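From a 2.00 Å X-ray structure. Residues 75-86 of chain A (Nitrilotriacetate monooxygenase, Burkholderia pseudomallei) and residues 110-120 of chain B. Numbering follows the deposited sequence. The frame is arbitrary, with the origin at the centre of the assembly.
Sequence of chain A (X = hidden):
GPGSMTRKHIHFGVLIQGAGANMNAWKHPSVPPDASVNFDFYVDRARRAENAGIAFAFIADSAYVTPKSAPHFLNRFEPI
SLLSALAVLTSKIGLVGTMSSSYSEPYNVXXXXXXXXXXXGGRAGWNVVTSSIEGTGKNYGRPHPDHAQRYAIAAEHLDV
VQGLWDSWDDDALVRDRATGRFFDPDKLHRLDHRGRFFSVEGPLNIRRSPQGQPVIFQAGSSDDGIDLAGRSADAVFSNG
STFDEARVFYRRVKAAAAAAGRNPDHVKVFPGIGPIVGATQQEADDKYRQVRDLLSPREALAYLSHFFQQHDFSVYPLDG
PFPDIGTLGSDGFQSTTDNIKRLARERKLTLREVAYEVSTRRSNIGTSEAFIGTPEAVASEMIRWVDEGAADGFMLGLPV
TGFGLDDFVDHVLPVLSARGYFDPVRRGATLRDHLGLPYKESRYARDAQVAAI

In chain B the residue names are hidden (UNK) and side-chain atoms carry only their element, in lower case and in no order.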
# COMPACT_ATOMS: atom_id res chain seq x y z
N ASN A 75 -7.42 13.45 -4.26
CA ASN A 75 -6.58 12.52 -5.01
C ASN A 75 -5.22 12.41 -4.35
O ASN A 75 -4.47 13.39 -4.24
CB ASN A 75 -6.42 12.99 -6.48
CG ASN A 75 -6.83 11.93 -7.49
OD1 ASN A 75 -5.99 11.30 -8.15
ND2 ASN A 75 -8.12 11.75 -7.64
N ARG A 76 -4.92 11.20 -3.89
CA ARG A 76 -3.70 10.90 -3.18
C ARG A 76 -3.36 9.44 -3.42
O ARG A 76 -4.23 8.67 -3.84
CB ARG A 76 -3.87 11.14 -1.67
CG ARG A 76 -5.00 10.35 -1.02
CD ARG A 76 -5.54 10.96 0.30
NE ARG A 76 -4.52 11.08 1.34
CZ ARG A 76 -4.62 11.82 2.44
NH1 ARG A 76 -3.60 11.87 3.28
NH2 ARG A 76 -5.71 12.54 2.71
N PHE A 77 -2.11 9.08 -3.12
CA PHE A 77 -1.67 7.69 -3.19
C PHE A 77 -2.22 6.94 -1.99
O PHE A 77 -2.63 7.54 -0.98
CB PHE A 77 -0.14 7.58 -3.25
CG PHE A 77 0.45 7.97 -4.59
CD1 PHE A 77 0.18 7.21 -5.74
CD2 PHE A 77 1.27 9.07 -4.72
CE1 PHE A 77 0.74 7.57 -6.98
CE2 PHE A 77 1.83 9.42 -5.94
CZ PHE A 77 1.56 8.67 -7.08
N GLU A 78 -2.26 5.62 -2.10
CA GLU A 78 -2.59 4.76 -0.97
C GLU A 78 -1.26 4.39 -0.25
O GLU A 78 -0.23 4.19 -0.92
CB GLU A 78 -3.37 3.55 -1.47
CG GLU A 78 -3.74 2.55 -0.41
CD GLU A 78 -2.59 1.65 -0.02
OE1 GLU A 78 -1.70 1.37 -0.86
OE2 GLU A 78 -2.60 1.20 1.14
N PRO A 79 -1.26 4.34 1.11
CA PRO A 79 0.05 4.28 1.81
C PRO A 79 0.90 3.01 1.66
O PRO A 79 2.11 3.14 1.56
CB PRO A 79 -0.32 4.48 3.28
CG PRO A 79 -1.62 5.26 3.23
CD PRO A 79 -2.34 4.62 2.05
N ILE A 80 0.32 1.81 1.68
CA ILE A 80 1.15 0.59 1.58
C ILE A 80 1.87 0.57 0.23
O ILE A 80 3.08 0.32 0.19
CB ILE A 80 0.34 -0.69 1.77
CG1 ILE A 80 -0.23 -0.76 3.19
CG2 ILE A 80 1.20 -1.96 1.44
CD1 ILE A 80 0.84 -0.93 4.28
N SER A 81 1.12 0.80 -0.85
CA SER A 81 1.71 0.88 -2.18
C SER A 81 2.78 1.98 -2.26
O SER A 81 3.89 1.74 -2.73
CB SER A 81 0.66 1.10 -3.28
OG SER A 81 -0.18 2.22 -3.03
N LEU A 82 2.45 3.19 -1.81
CA LEU A 82 3.40 4.30 -1.91
C LEU A 82 4.68 4.01 -1.11
O LEU A 82 5.80 4.20 -1.61
CB LEU A 82 2.75 5.63 -1.47
CG LEU A 82 3.66 6.88 -1.44
CD1 LEU A 82 4.28 7.22 -2.79
CD2 LEU A 82 2.89 8.08 -0.88
N LEU A 83 4.52 3.55 0.12
CA LEU A 83 5.66 3.34 1.00
C LEU A 83 6.56 2.19 0.51
O LEU A 83 7.79 2.25 0.65
CB LEU A 83 5.17 3.10 2.43
CG LEU A 83 4.66 4.37 3.12
CD1 LEU A 83 4.03 4.01 4.48
CD2 LEU A 83 5.77 5.42 3.31
N SER A 84 5.94 1.19 -0.11
CA SER A 84 6.67 0.02 -0.59
C SER A 84 7.54 0.42 -1.80
O SER A 84 8.69 0.01 -1.91
CB SER A 84 5.68 -1.09 -0.97
OG SER A 84 4.98 -1.59 0.17
N ALA A 85 6.97 1.23 -2.70
CA ALA A 85 7.72 1.80 -3.82
C ALA A 85 8.86 2.73 -3.32
O ALA A 85 9.97 2.66 -3.82
CB ALA A 85 6.74 2.54 -4.79
N LEU A 86 8.59 3.58 -2.34
CA LEU A 86 9.60 4.48 -1.78
C LEU A 86 10.75 3.72 -1.09
O LEU A 86 11.91 4.14 -1.18
CB LEU A 86 8.97 5.48 -0.77
CG LEU A 86 8.09 6.59 -1.37
CD1 LEU A 86 7.53 7.44 -0.28
CD2 LEU A 86 8.88 7.44 -2.36
N UNK B 110 -9.85 -1.32 -4.46
CA UNK B 110 -9.84 -0.31 -5.50
C UNK B 110 -8.65 0.66 -5.30
O UNK B 110 -7.91 0.95 -6.24
c UNK B 110 -11.20 0.45 -5.50
N UNK B 111 -8.48 1.14 -4.08
CA UNK B 111 -7.41 2.12 -3.82
C UNK B 111 -6.02 1.51 -4.00
O UNK B 111 -5.16 2.08 -4.65
c UNK B 111 -7.51 2.67 -2.40
n UNK B 111 -7.37 5.17 -0.70
n UNK B 111 -5.76 6.45 0.28
c UNK B 111 -6.65 5.48 0.38
c UNK B 111 -8.44 4.19 -0.74
c UNK B 111 -8.62 3.65 -2.15
n UNK B 111 -6.80 4.82 1.54
N UNK B 112 -5.82 0.33 -3.43
CA UNK B 112 -4.51 -0.32 -3.50
C UNK B 112 -4.07 -0.67 -4.92
O UNK B 112 -2.93 -0.36 -5.33
o UNK B 112 -4.41 -3.26 -0.24
c UNK B 112 -4.11 -2.09 -0.04
n UNK B 112 -3.49 -1.68 1.07
c UNK B 112 -4.47 -1.02 -1.05
c UNK B 112 -4.45 -1.51 -2.53
N UNK B 113 -4.96 -1.24 -5.72
CA UNK B 113 -4.61 -1.54 -7.09
C UNK B 113 -4.51 -0.30 -7.97
O UNK B 113 -3.65 -0.26 -8.87
c UNK B 113 -4.57 -6.60 -6.56
c UNK B 113 -5.61 -5.96 -5.96
c UNK B 113 -3.82 -5.95 -7.56
c UNK B 113 -5.55 -2.58 -7.69
c UNK B 113 -5.19 -3.98 -7.30
c UNK B 113 -4.15 -4.65 -7.92
c UNK B 113 -5.91 -4.64 -6.31
N UNK B 114 -5.33 0.72 -7.70
CA UNK B 114 -5.29 1.98 -8.47
C UNK B 114 -4.01 2.76 -8.19
O UNK B 114 -3.44 3.38 -9.07
c UNK B 114 -6.50 2.83 -8.19
N UNK B 115 -3.53 2.67 -6.95
CA UNK B 115 -2.26 3.25 -6.55
C UNK B 115 -1.06 2.56 -7.20
O UNK B 115 -0.18 3.22 -7.79
o UNK B 115 -1.13 4.14 -4.56
c UNK B 115 -2.18 3.30 -5.02
N UNK B 116 -1.01 1.24 -7.11
CA UNK B 116 -0.06 0.45 -7.89
C UNK B 116 -0.11 0.83 -9.37
O UNK B 116 0.94 1.02 -10.00
c UNK B 116 0.50 -2.04 -8.54
c UNK B 116 -0.35 -1.05 -7.73
c UNK B 116 -0.03 -3.48 -8.34
c UNK B 116 1.97 -1.91 -8.16
N UNK B 117 -1.33 0.95 -9.91
CA UNK B 117 -1.52 1.23 -11.34
C UNK B 117 -0.90 2.60 -11.66
O UNK B 117 -0.20 2.75 -12.65
o UNK B 117 -2.39 0.08 -13.82
o UNK B 117 -4.42 0.84 -13.59
c UNK B 117 -3.27 0.66 -13.15
c UNK B 117 -3.00 1.19 -11.72
N UNK B 118 -1.17 3.58 -10.81
CA UNK B 118 -0.70 4.93 -11.05
C UNK B 118 0.83 5.03 -10.92
O UNK B 118 1.49 5.63 -11.78
c UNK B 118 -2.11 7.55 -11.98
c UNK B 118 -1.41 5.92 -10.11
c UNK B 118 -2.16 8.25 -9.55
c UNK B 118 -1.44 7.37 -10.59
N UNK B 119 1.37 4.43 -9.85
CA UNK B 119 2.82 4.43 -9.60
C UNK B 119 3.55 3.74 -10.75
O UNK B 119 4.60 4.23 -11.19
c UNK B 119 2.69 4.63 -7.06
c UNK B 119 2.66 3.88 -5.74
c UNK B 119 4.75 3.54 -8.09
c UNK B 119 3.21 3.78 -8.22
N UNK B 120 2.99 2.63 -11.23
CA UNK B 120 3.61 1.84 -12.32
C UNK B 120 3.36 2.33 -13.76
O UNK B 120 3.83 1.72 -14.70
o UNK B 120 1.77 0.21 -12.60
c UNK B 120 3.15 0.37 -12.23
O HOH W 1 -6.05 7.03 -2.54

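Position 110 of chain B carries a single side-chain carbon, out of reach of chain A: Ala B110. At 111 three carbons lead to a nitrogen and then to a carbon bearing two more nitrogens, a guanidinium, so this is Arg B111. One face of that group lies over the backbone of Glu A78, with NH2 3.8 Å from Glu A78 CA, and a water whose O accepts from Arg B111 NH2 (2.9 Å) also lies 2.8 Å from Arg A76 O.

Position 112 has three carbons, the third carrying one oxygen and one nitrogen, which fits a terminal amide with no further carbon: Gln B112. Its NE2 donates to Glu A78 OE2 at 3.0 Å, nearly in line, which fits the nitrogen facing the carboxylate. At 113 CA-to-CB points away from chain A, and one carbon is followed by a ring of six that makes no contact; the ring has no oxygen, hence Phe B113. The lone carbon at 114 makes no contact and gives Ala B114.

Position 115 shows one carbon and one oxygen, directed toward chain A: Ser B115. Its hydroxyl accepts from Glu A78 N (OG to N, 3.1 Å) and donates to Ser A81 OG (2.6 Å from Ser B115 OG). The same oxygen sits at the edge of the Phe A77 ring, 3.5 Å from CD1.

At 116 four carbons fork at the second, and the backbone N comes within 4.2 Å of Ser A81 CB: Leu B116. At 117 two carbons end in two oxygens, a carboxylate out of reach of chain A: Asp B117. Position 118 again has four carbons forked at the second, so it is Leu B118; its CD2 packs 3.9 Å from Phe A77 CE1. At 119 the four carbons fork at the first and one arm is two carbons long, the mark of Ile B119. It places CG1 3.5 Å from Phe A77 CE1 and CG2 4.0 Å from Ala A85 CB. One carbon and one oxygen at 120, out of reach, give Ser B120.

The two helices run at 34° with their axes 8.7 Å apart at closest approach, close enough for the small side chain of Ser A81 to fit as a knob among Gln B112, Ser B115, Leu B116 and Ile B119. Glu A78 joins the capping of its own helix to the contact: its carboxylate accepts from Ile A80 N and Ser A81 N, while OE2 also receives the amide of Gln B112. Beyond this polar centre, Phe A77 packs against Leu B118 and Ile B119, and Ala A85 against Ile B119.

Chain B 110-120: ARQFASLDLIS
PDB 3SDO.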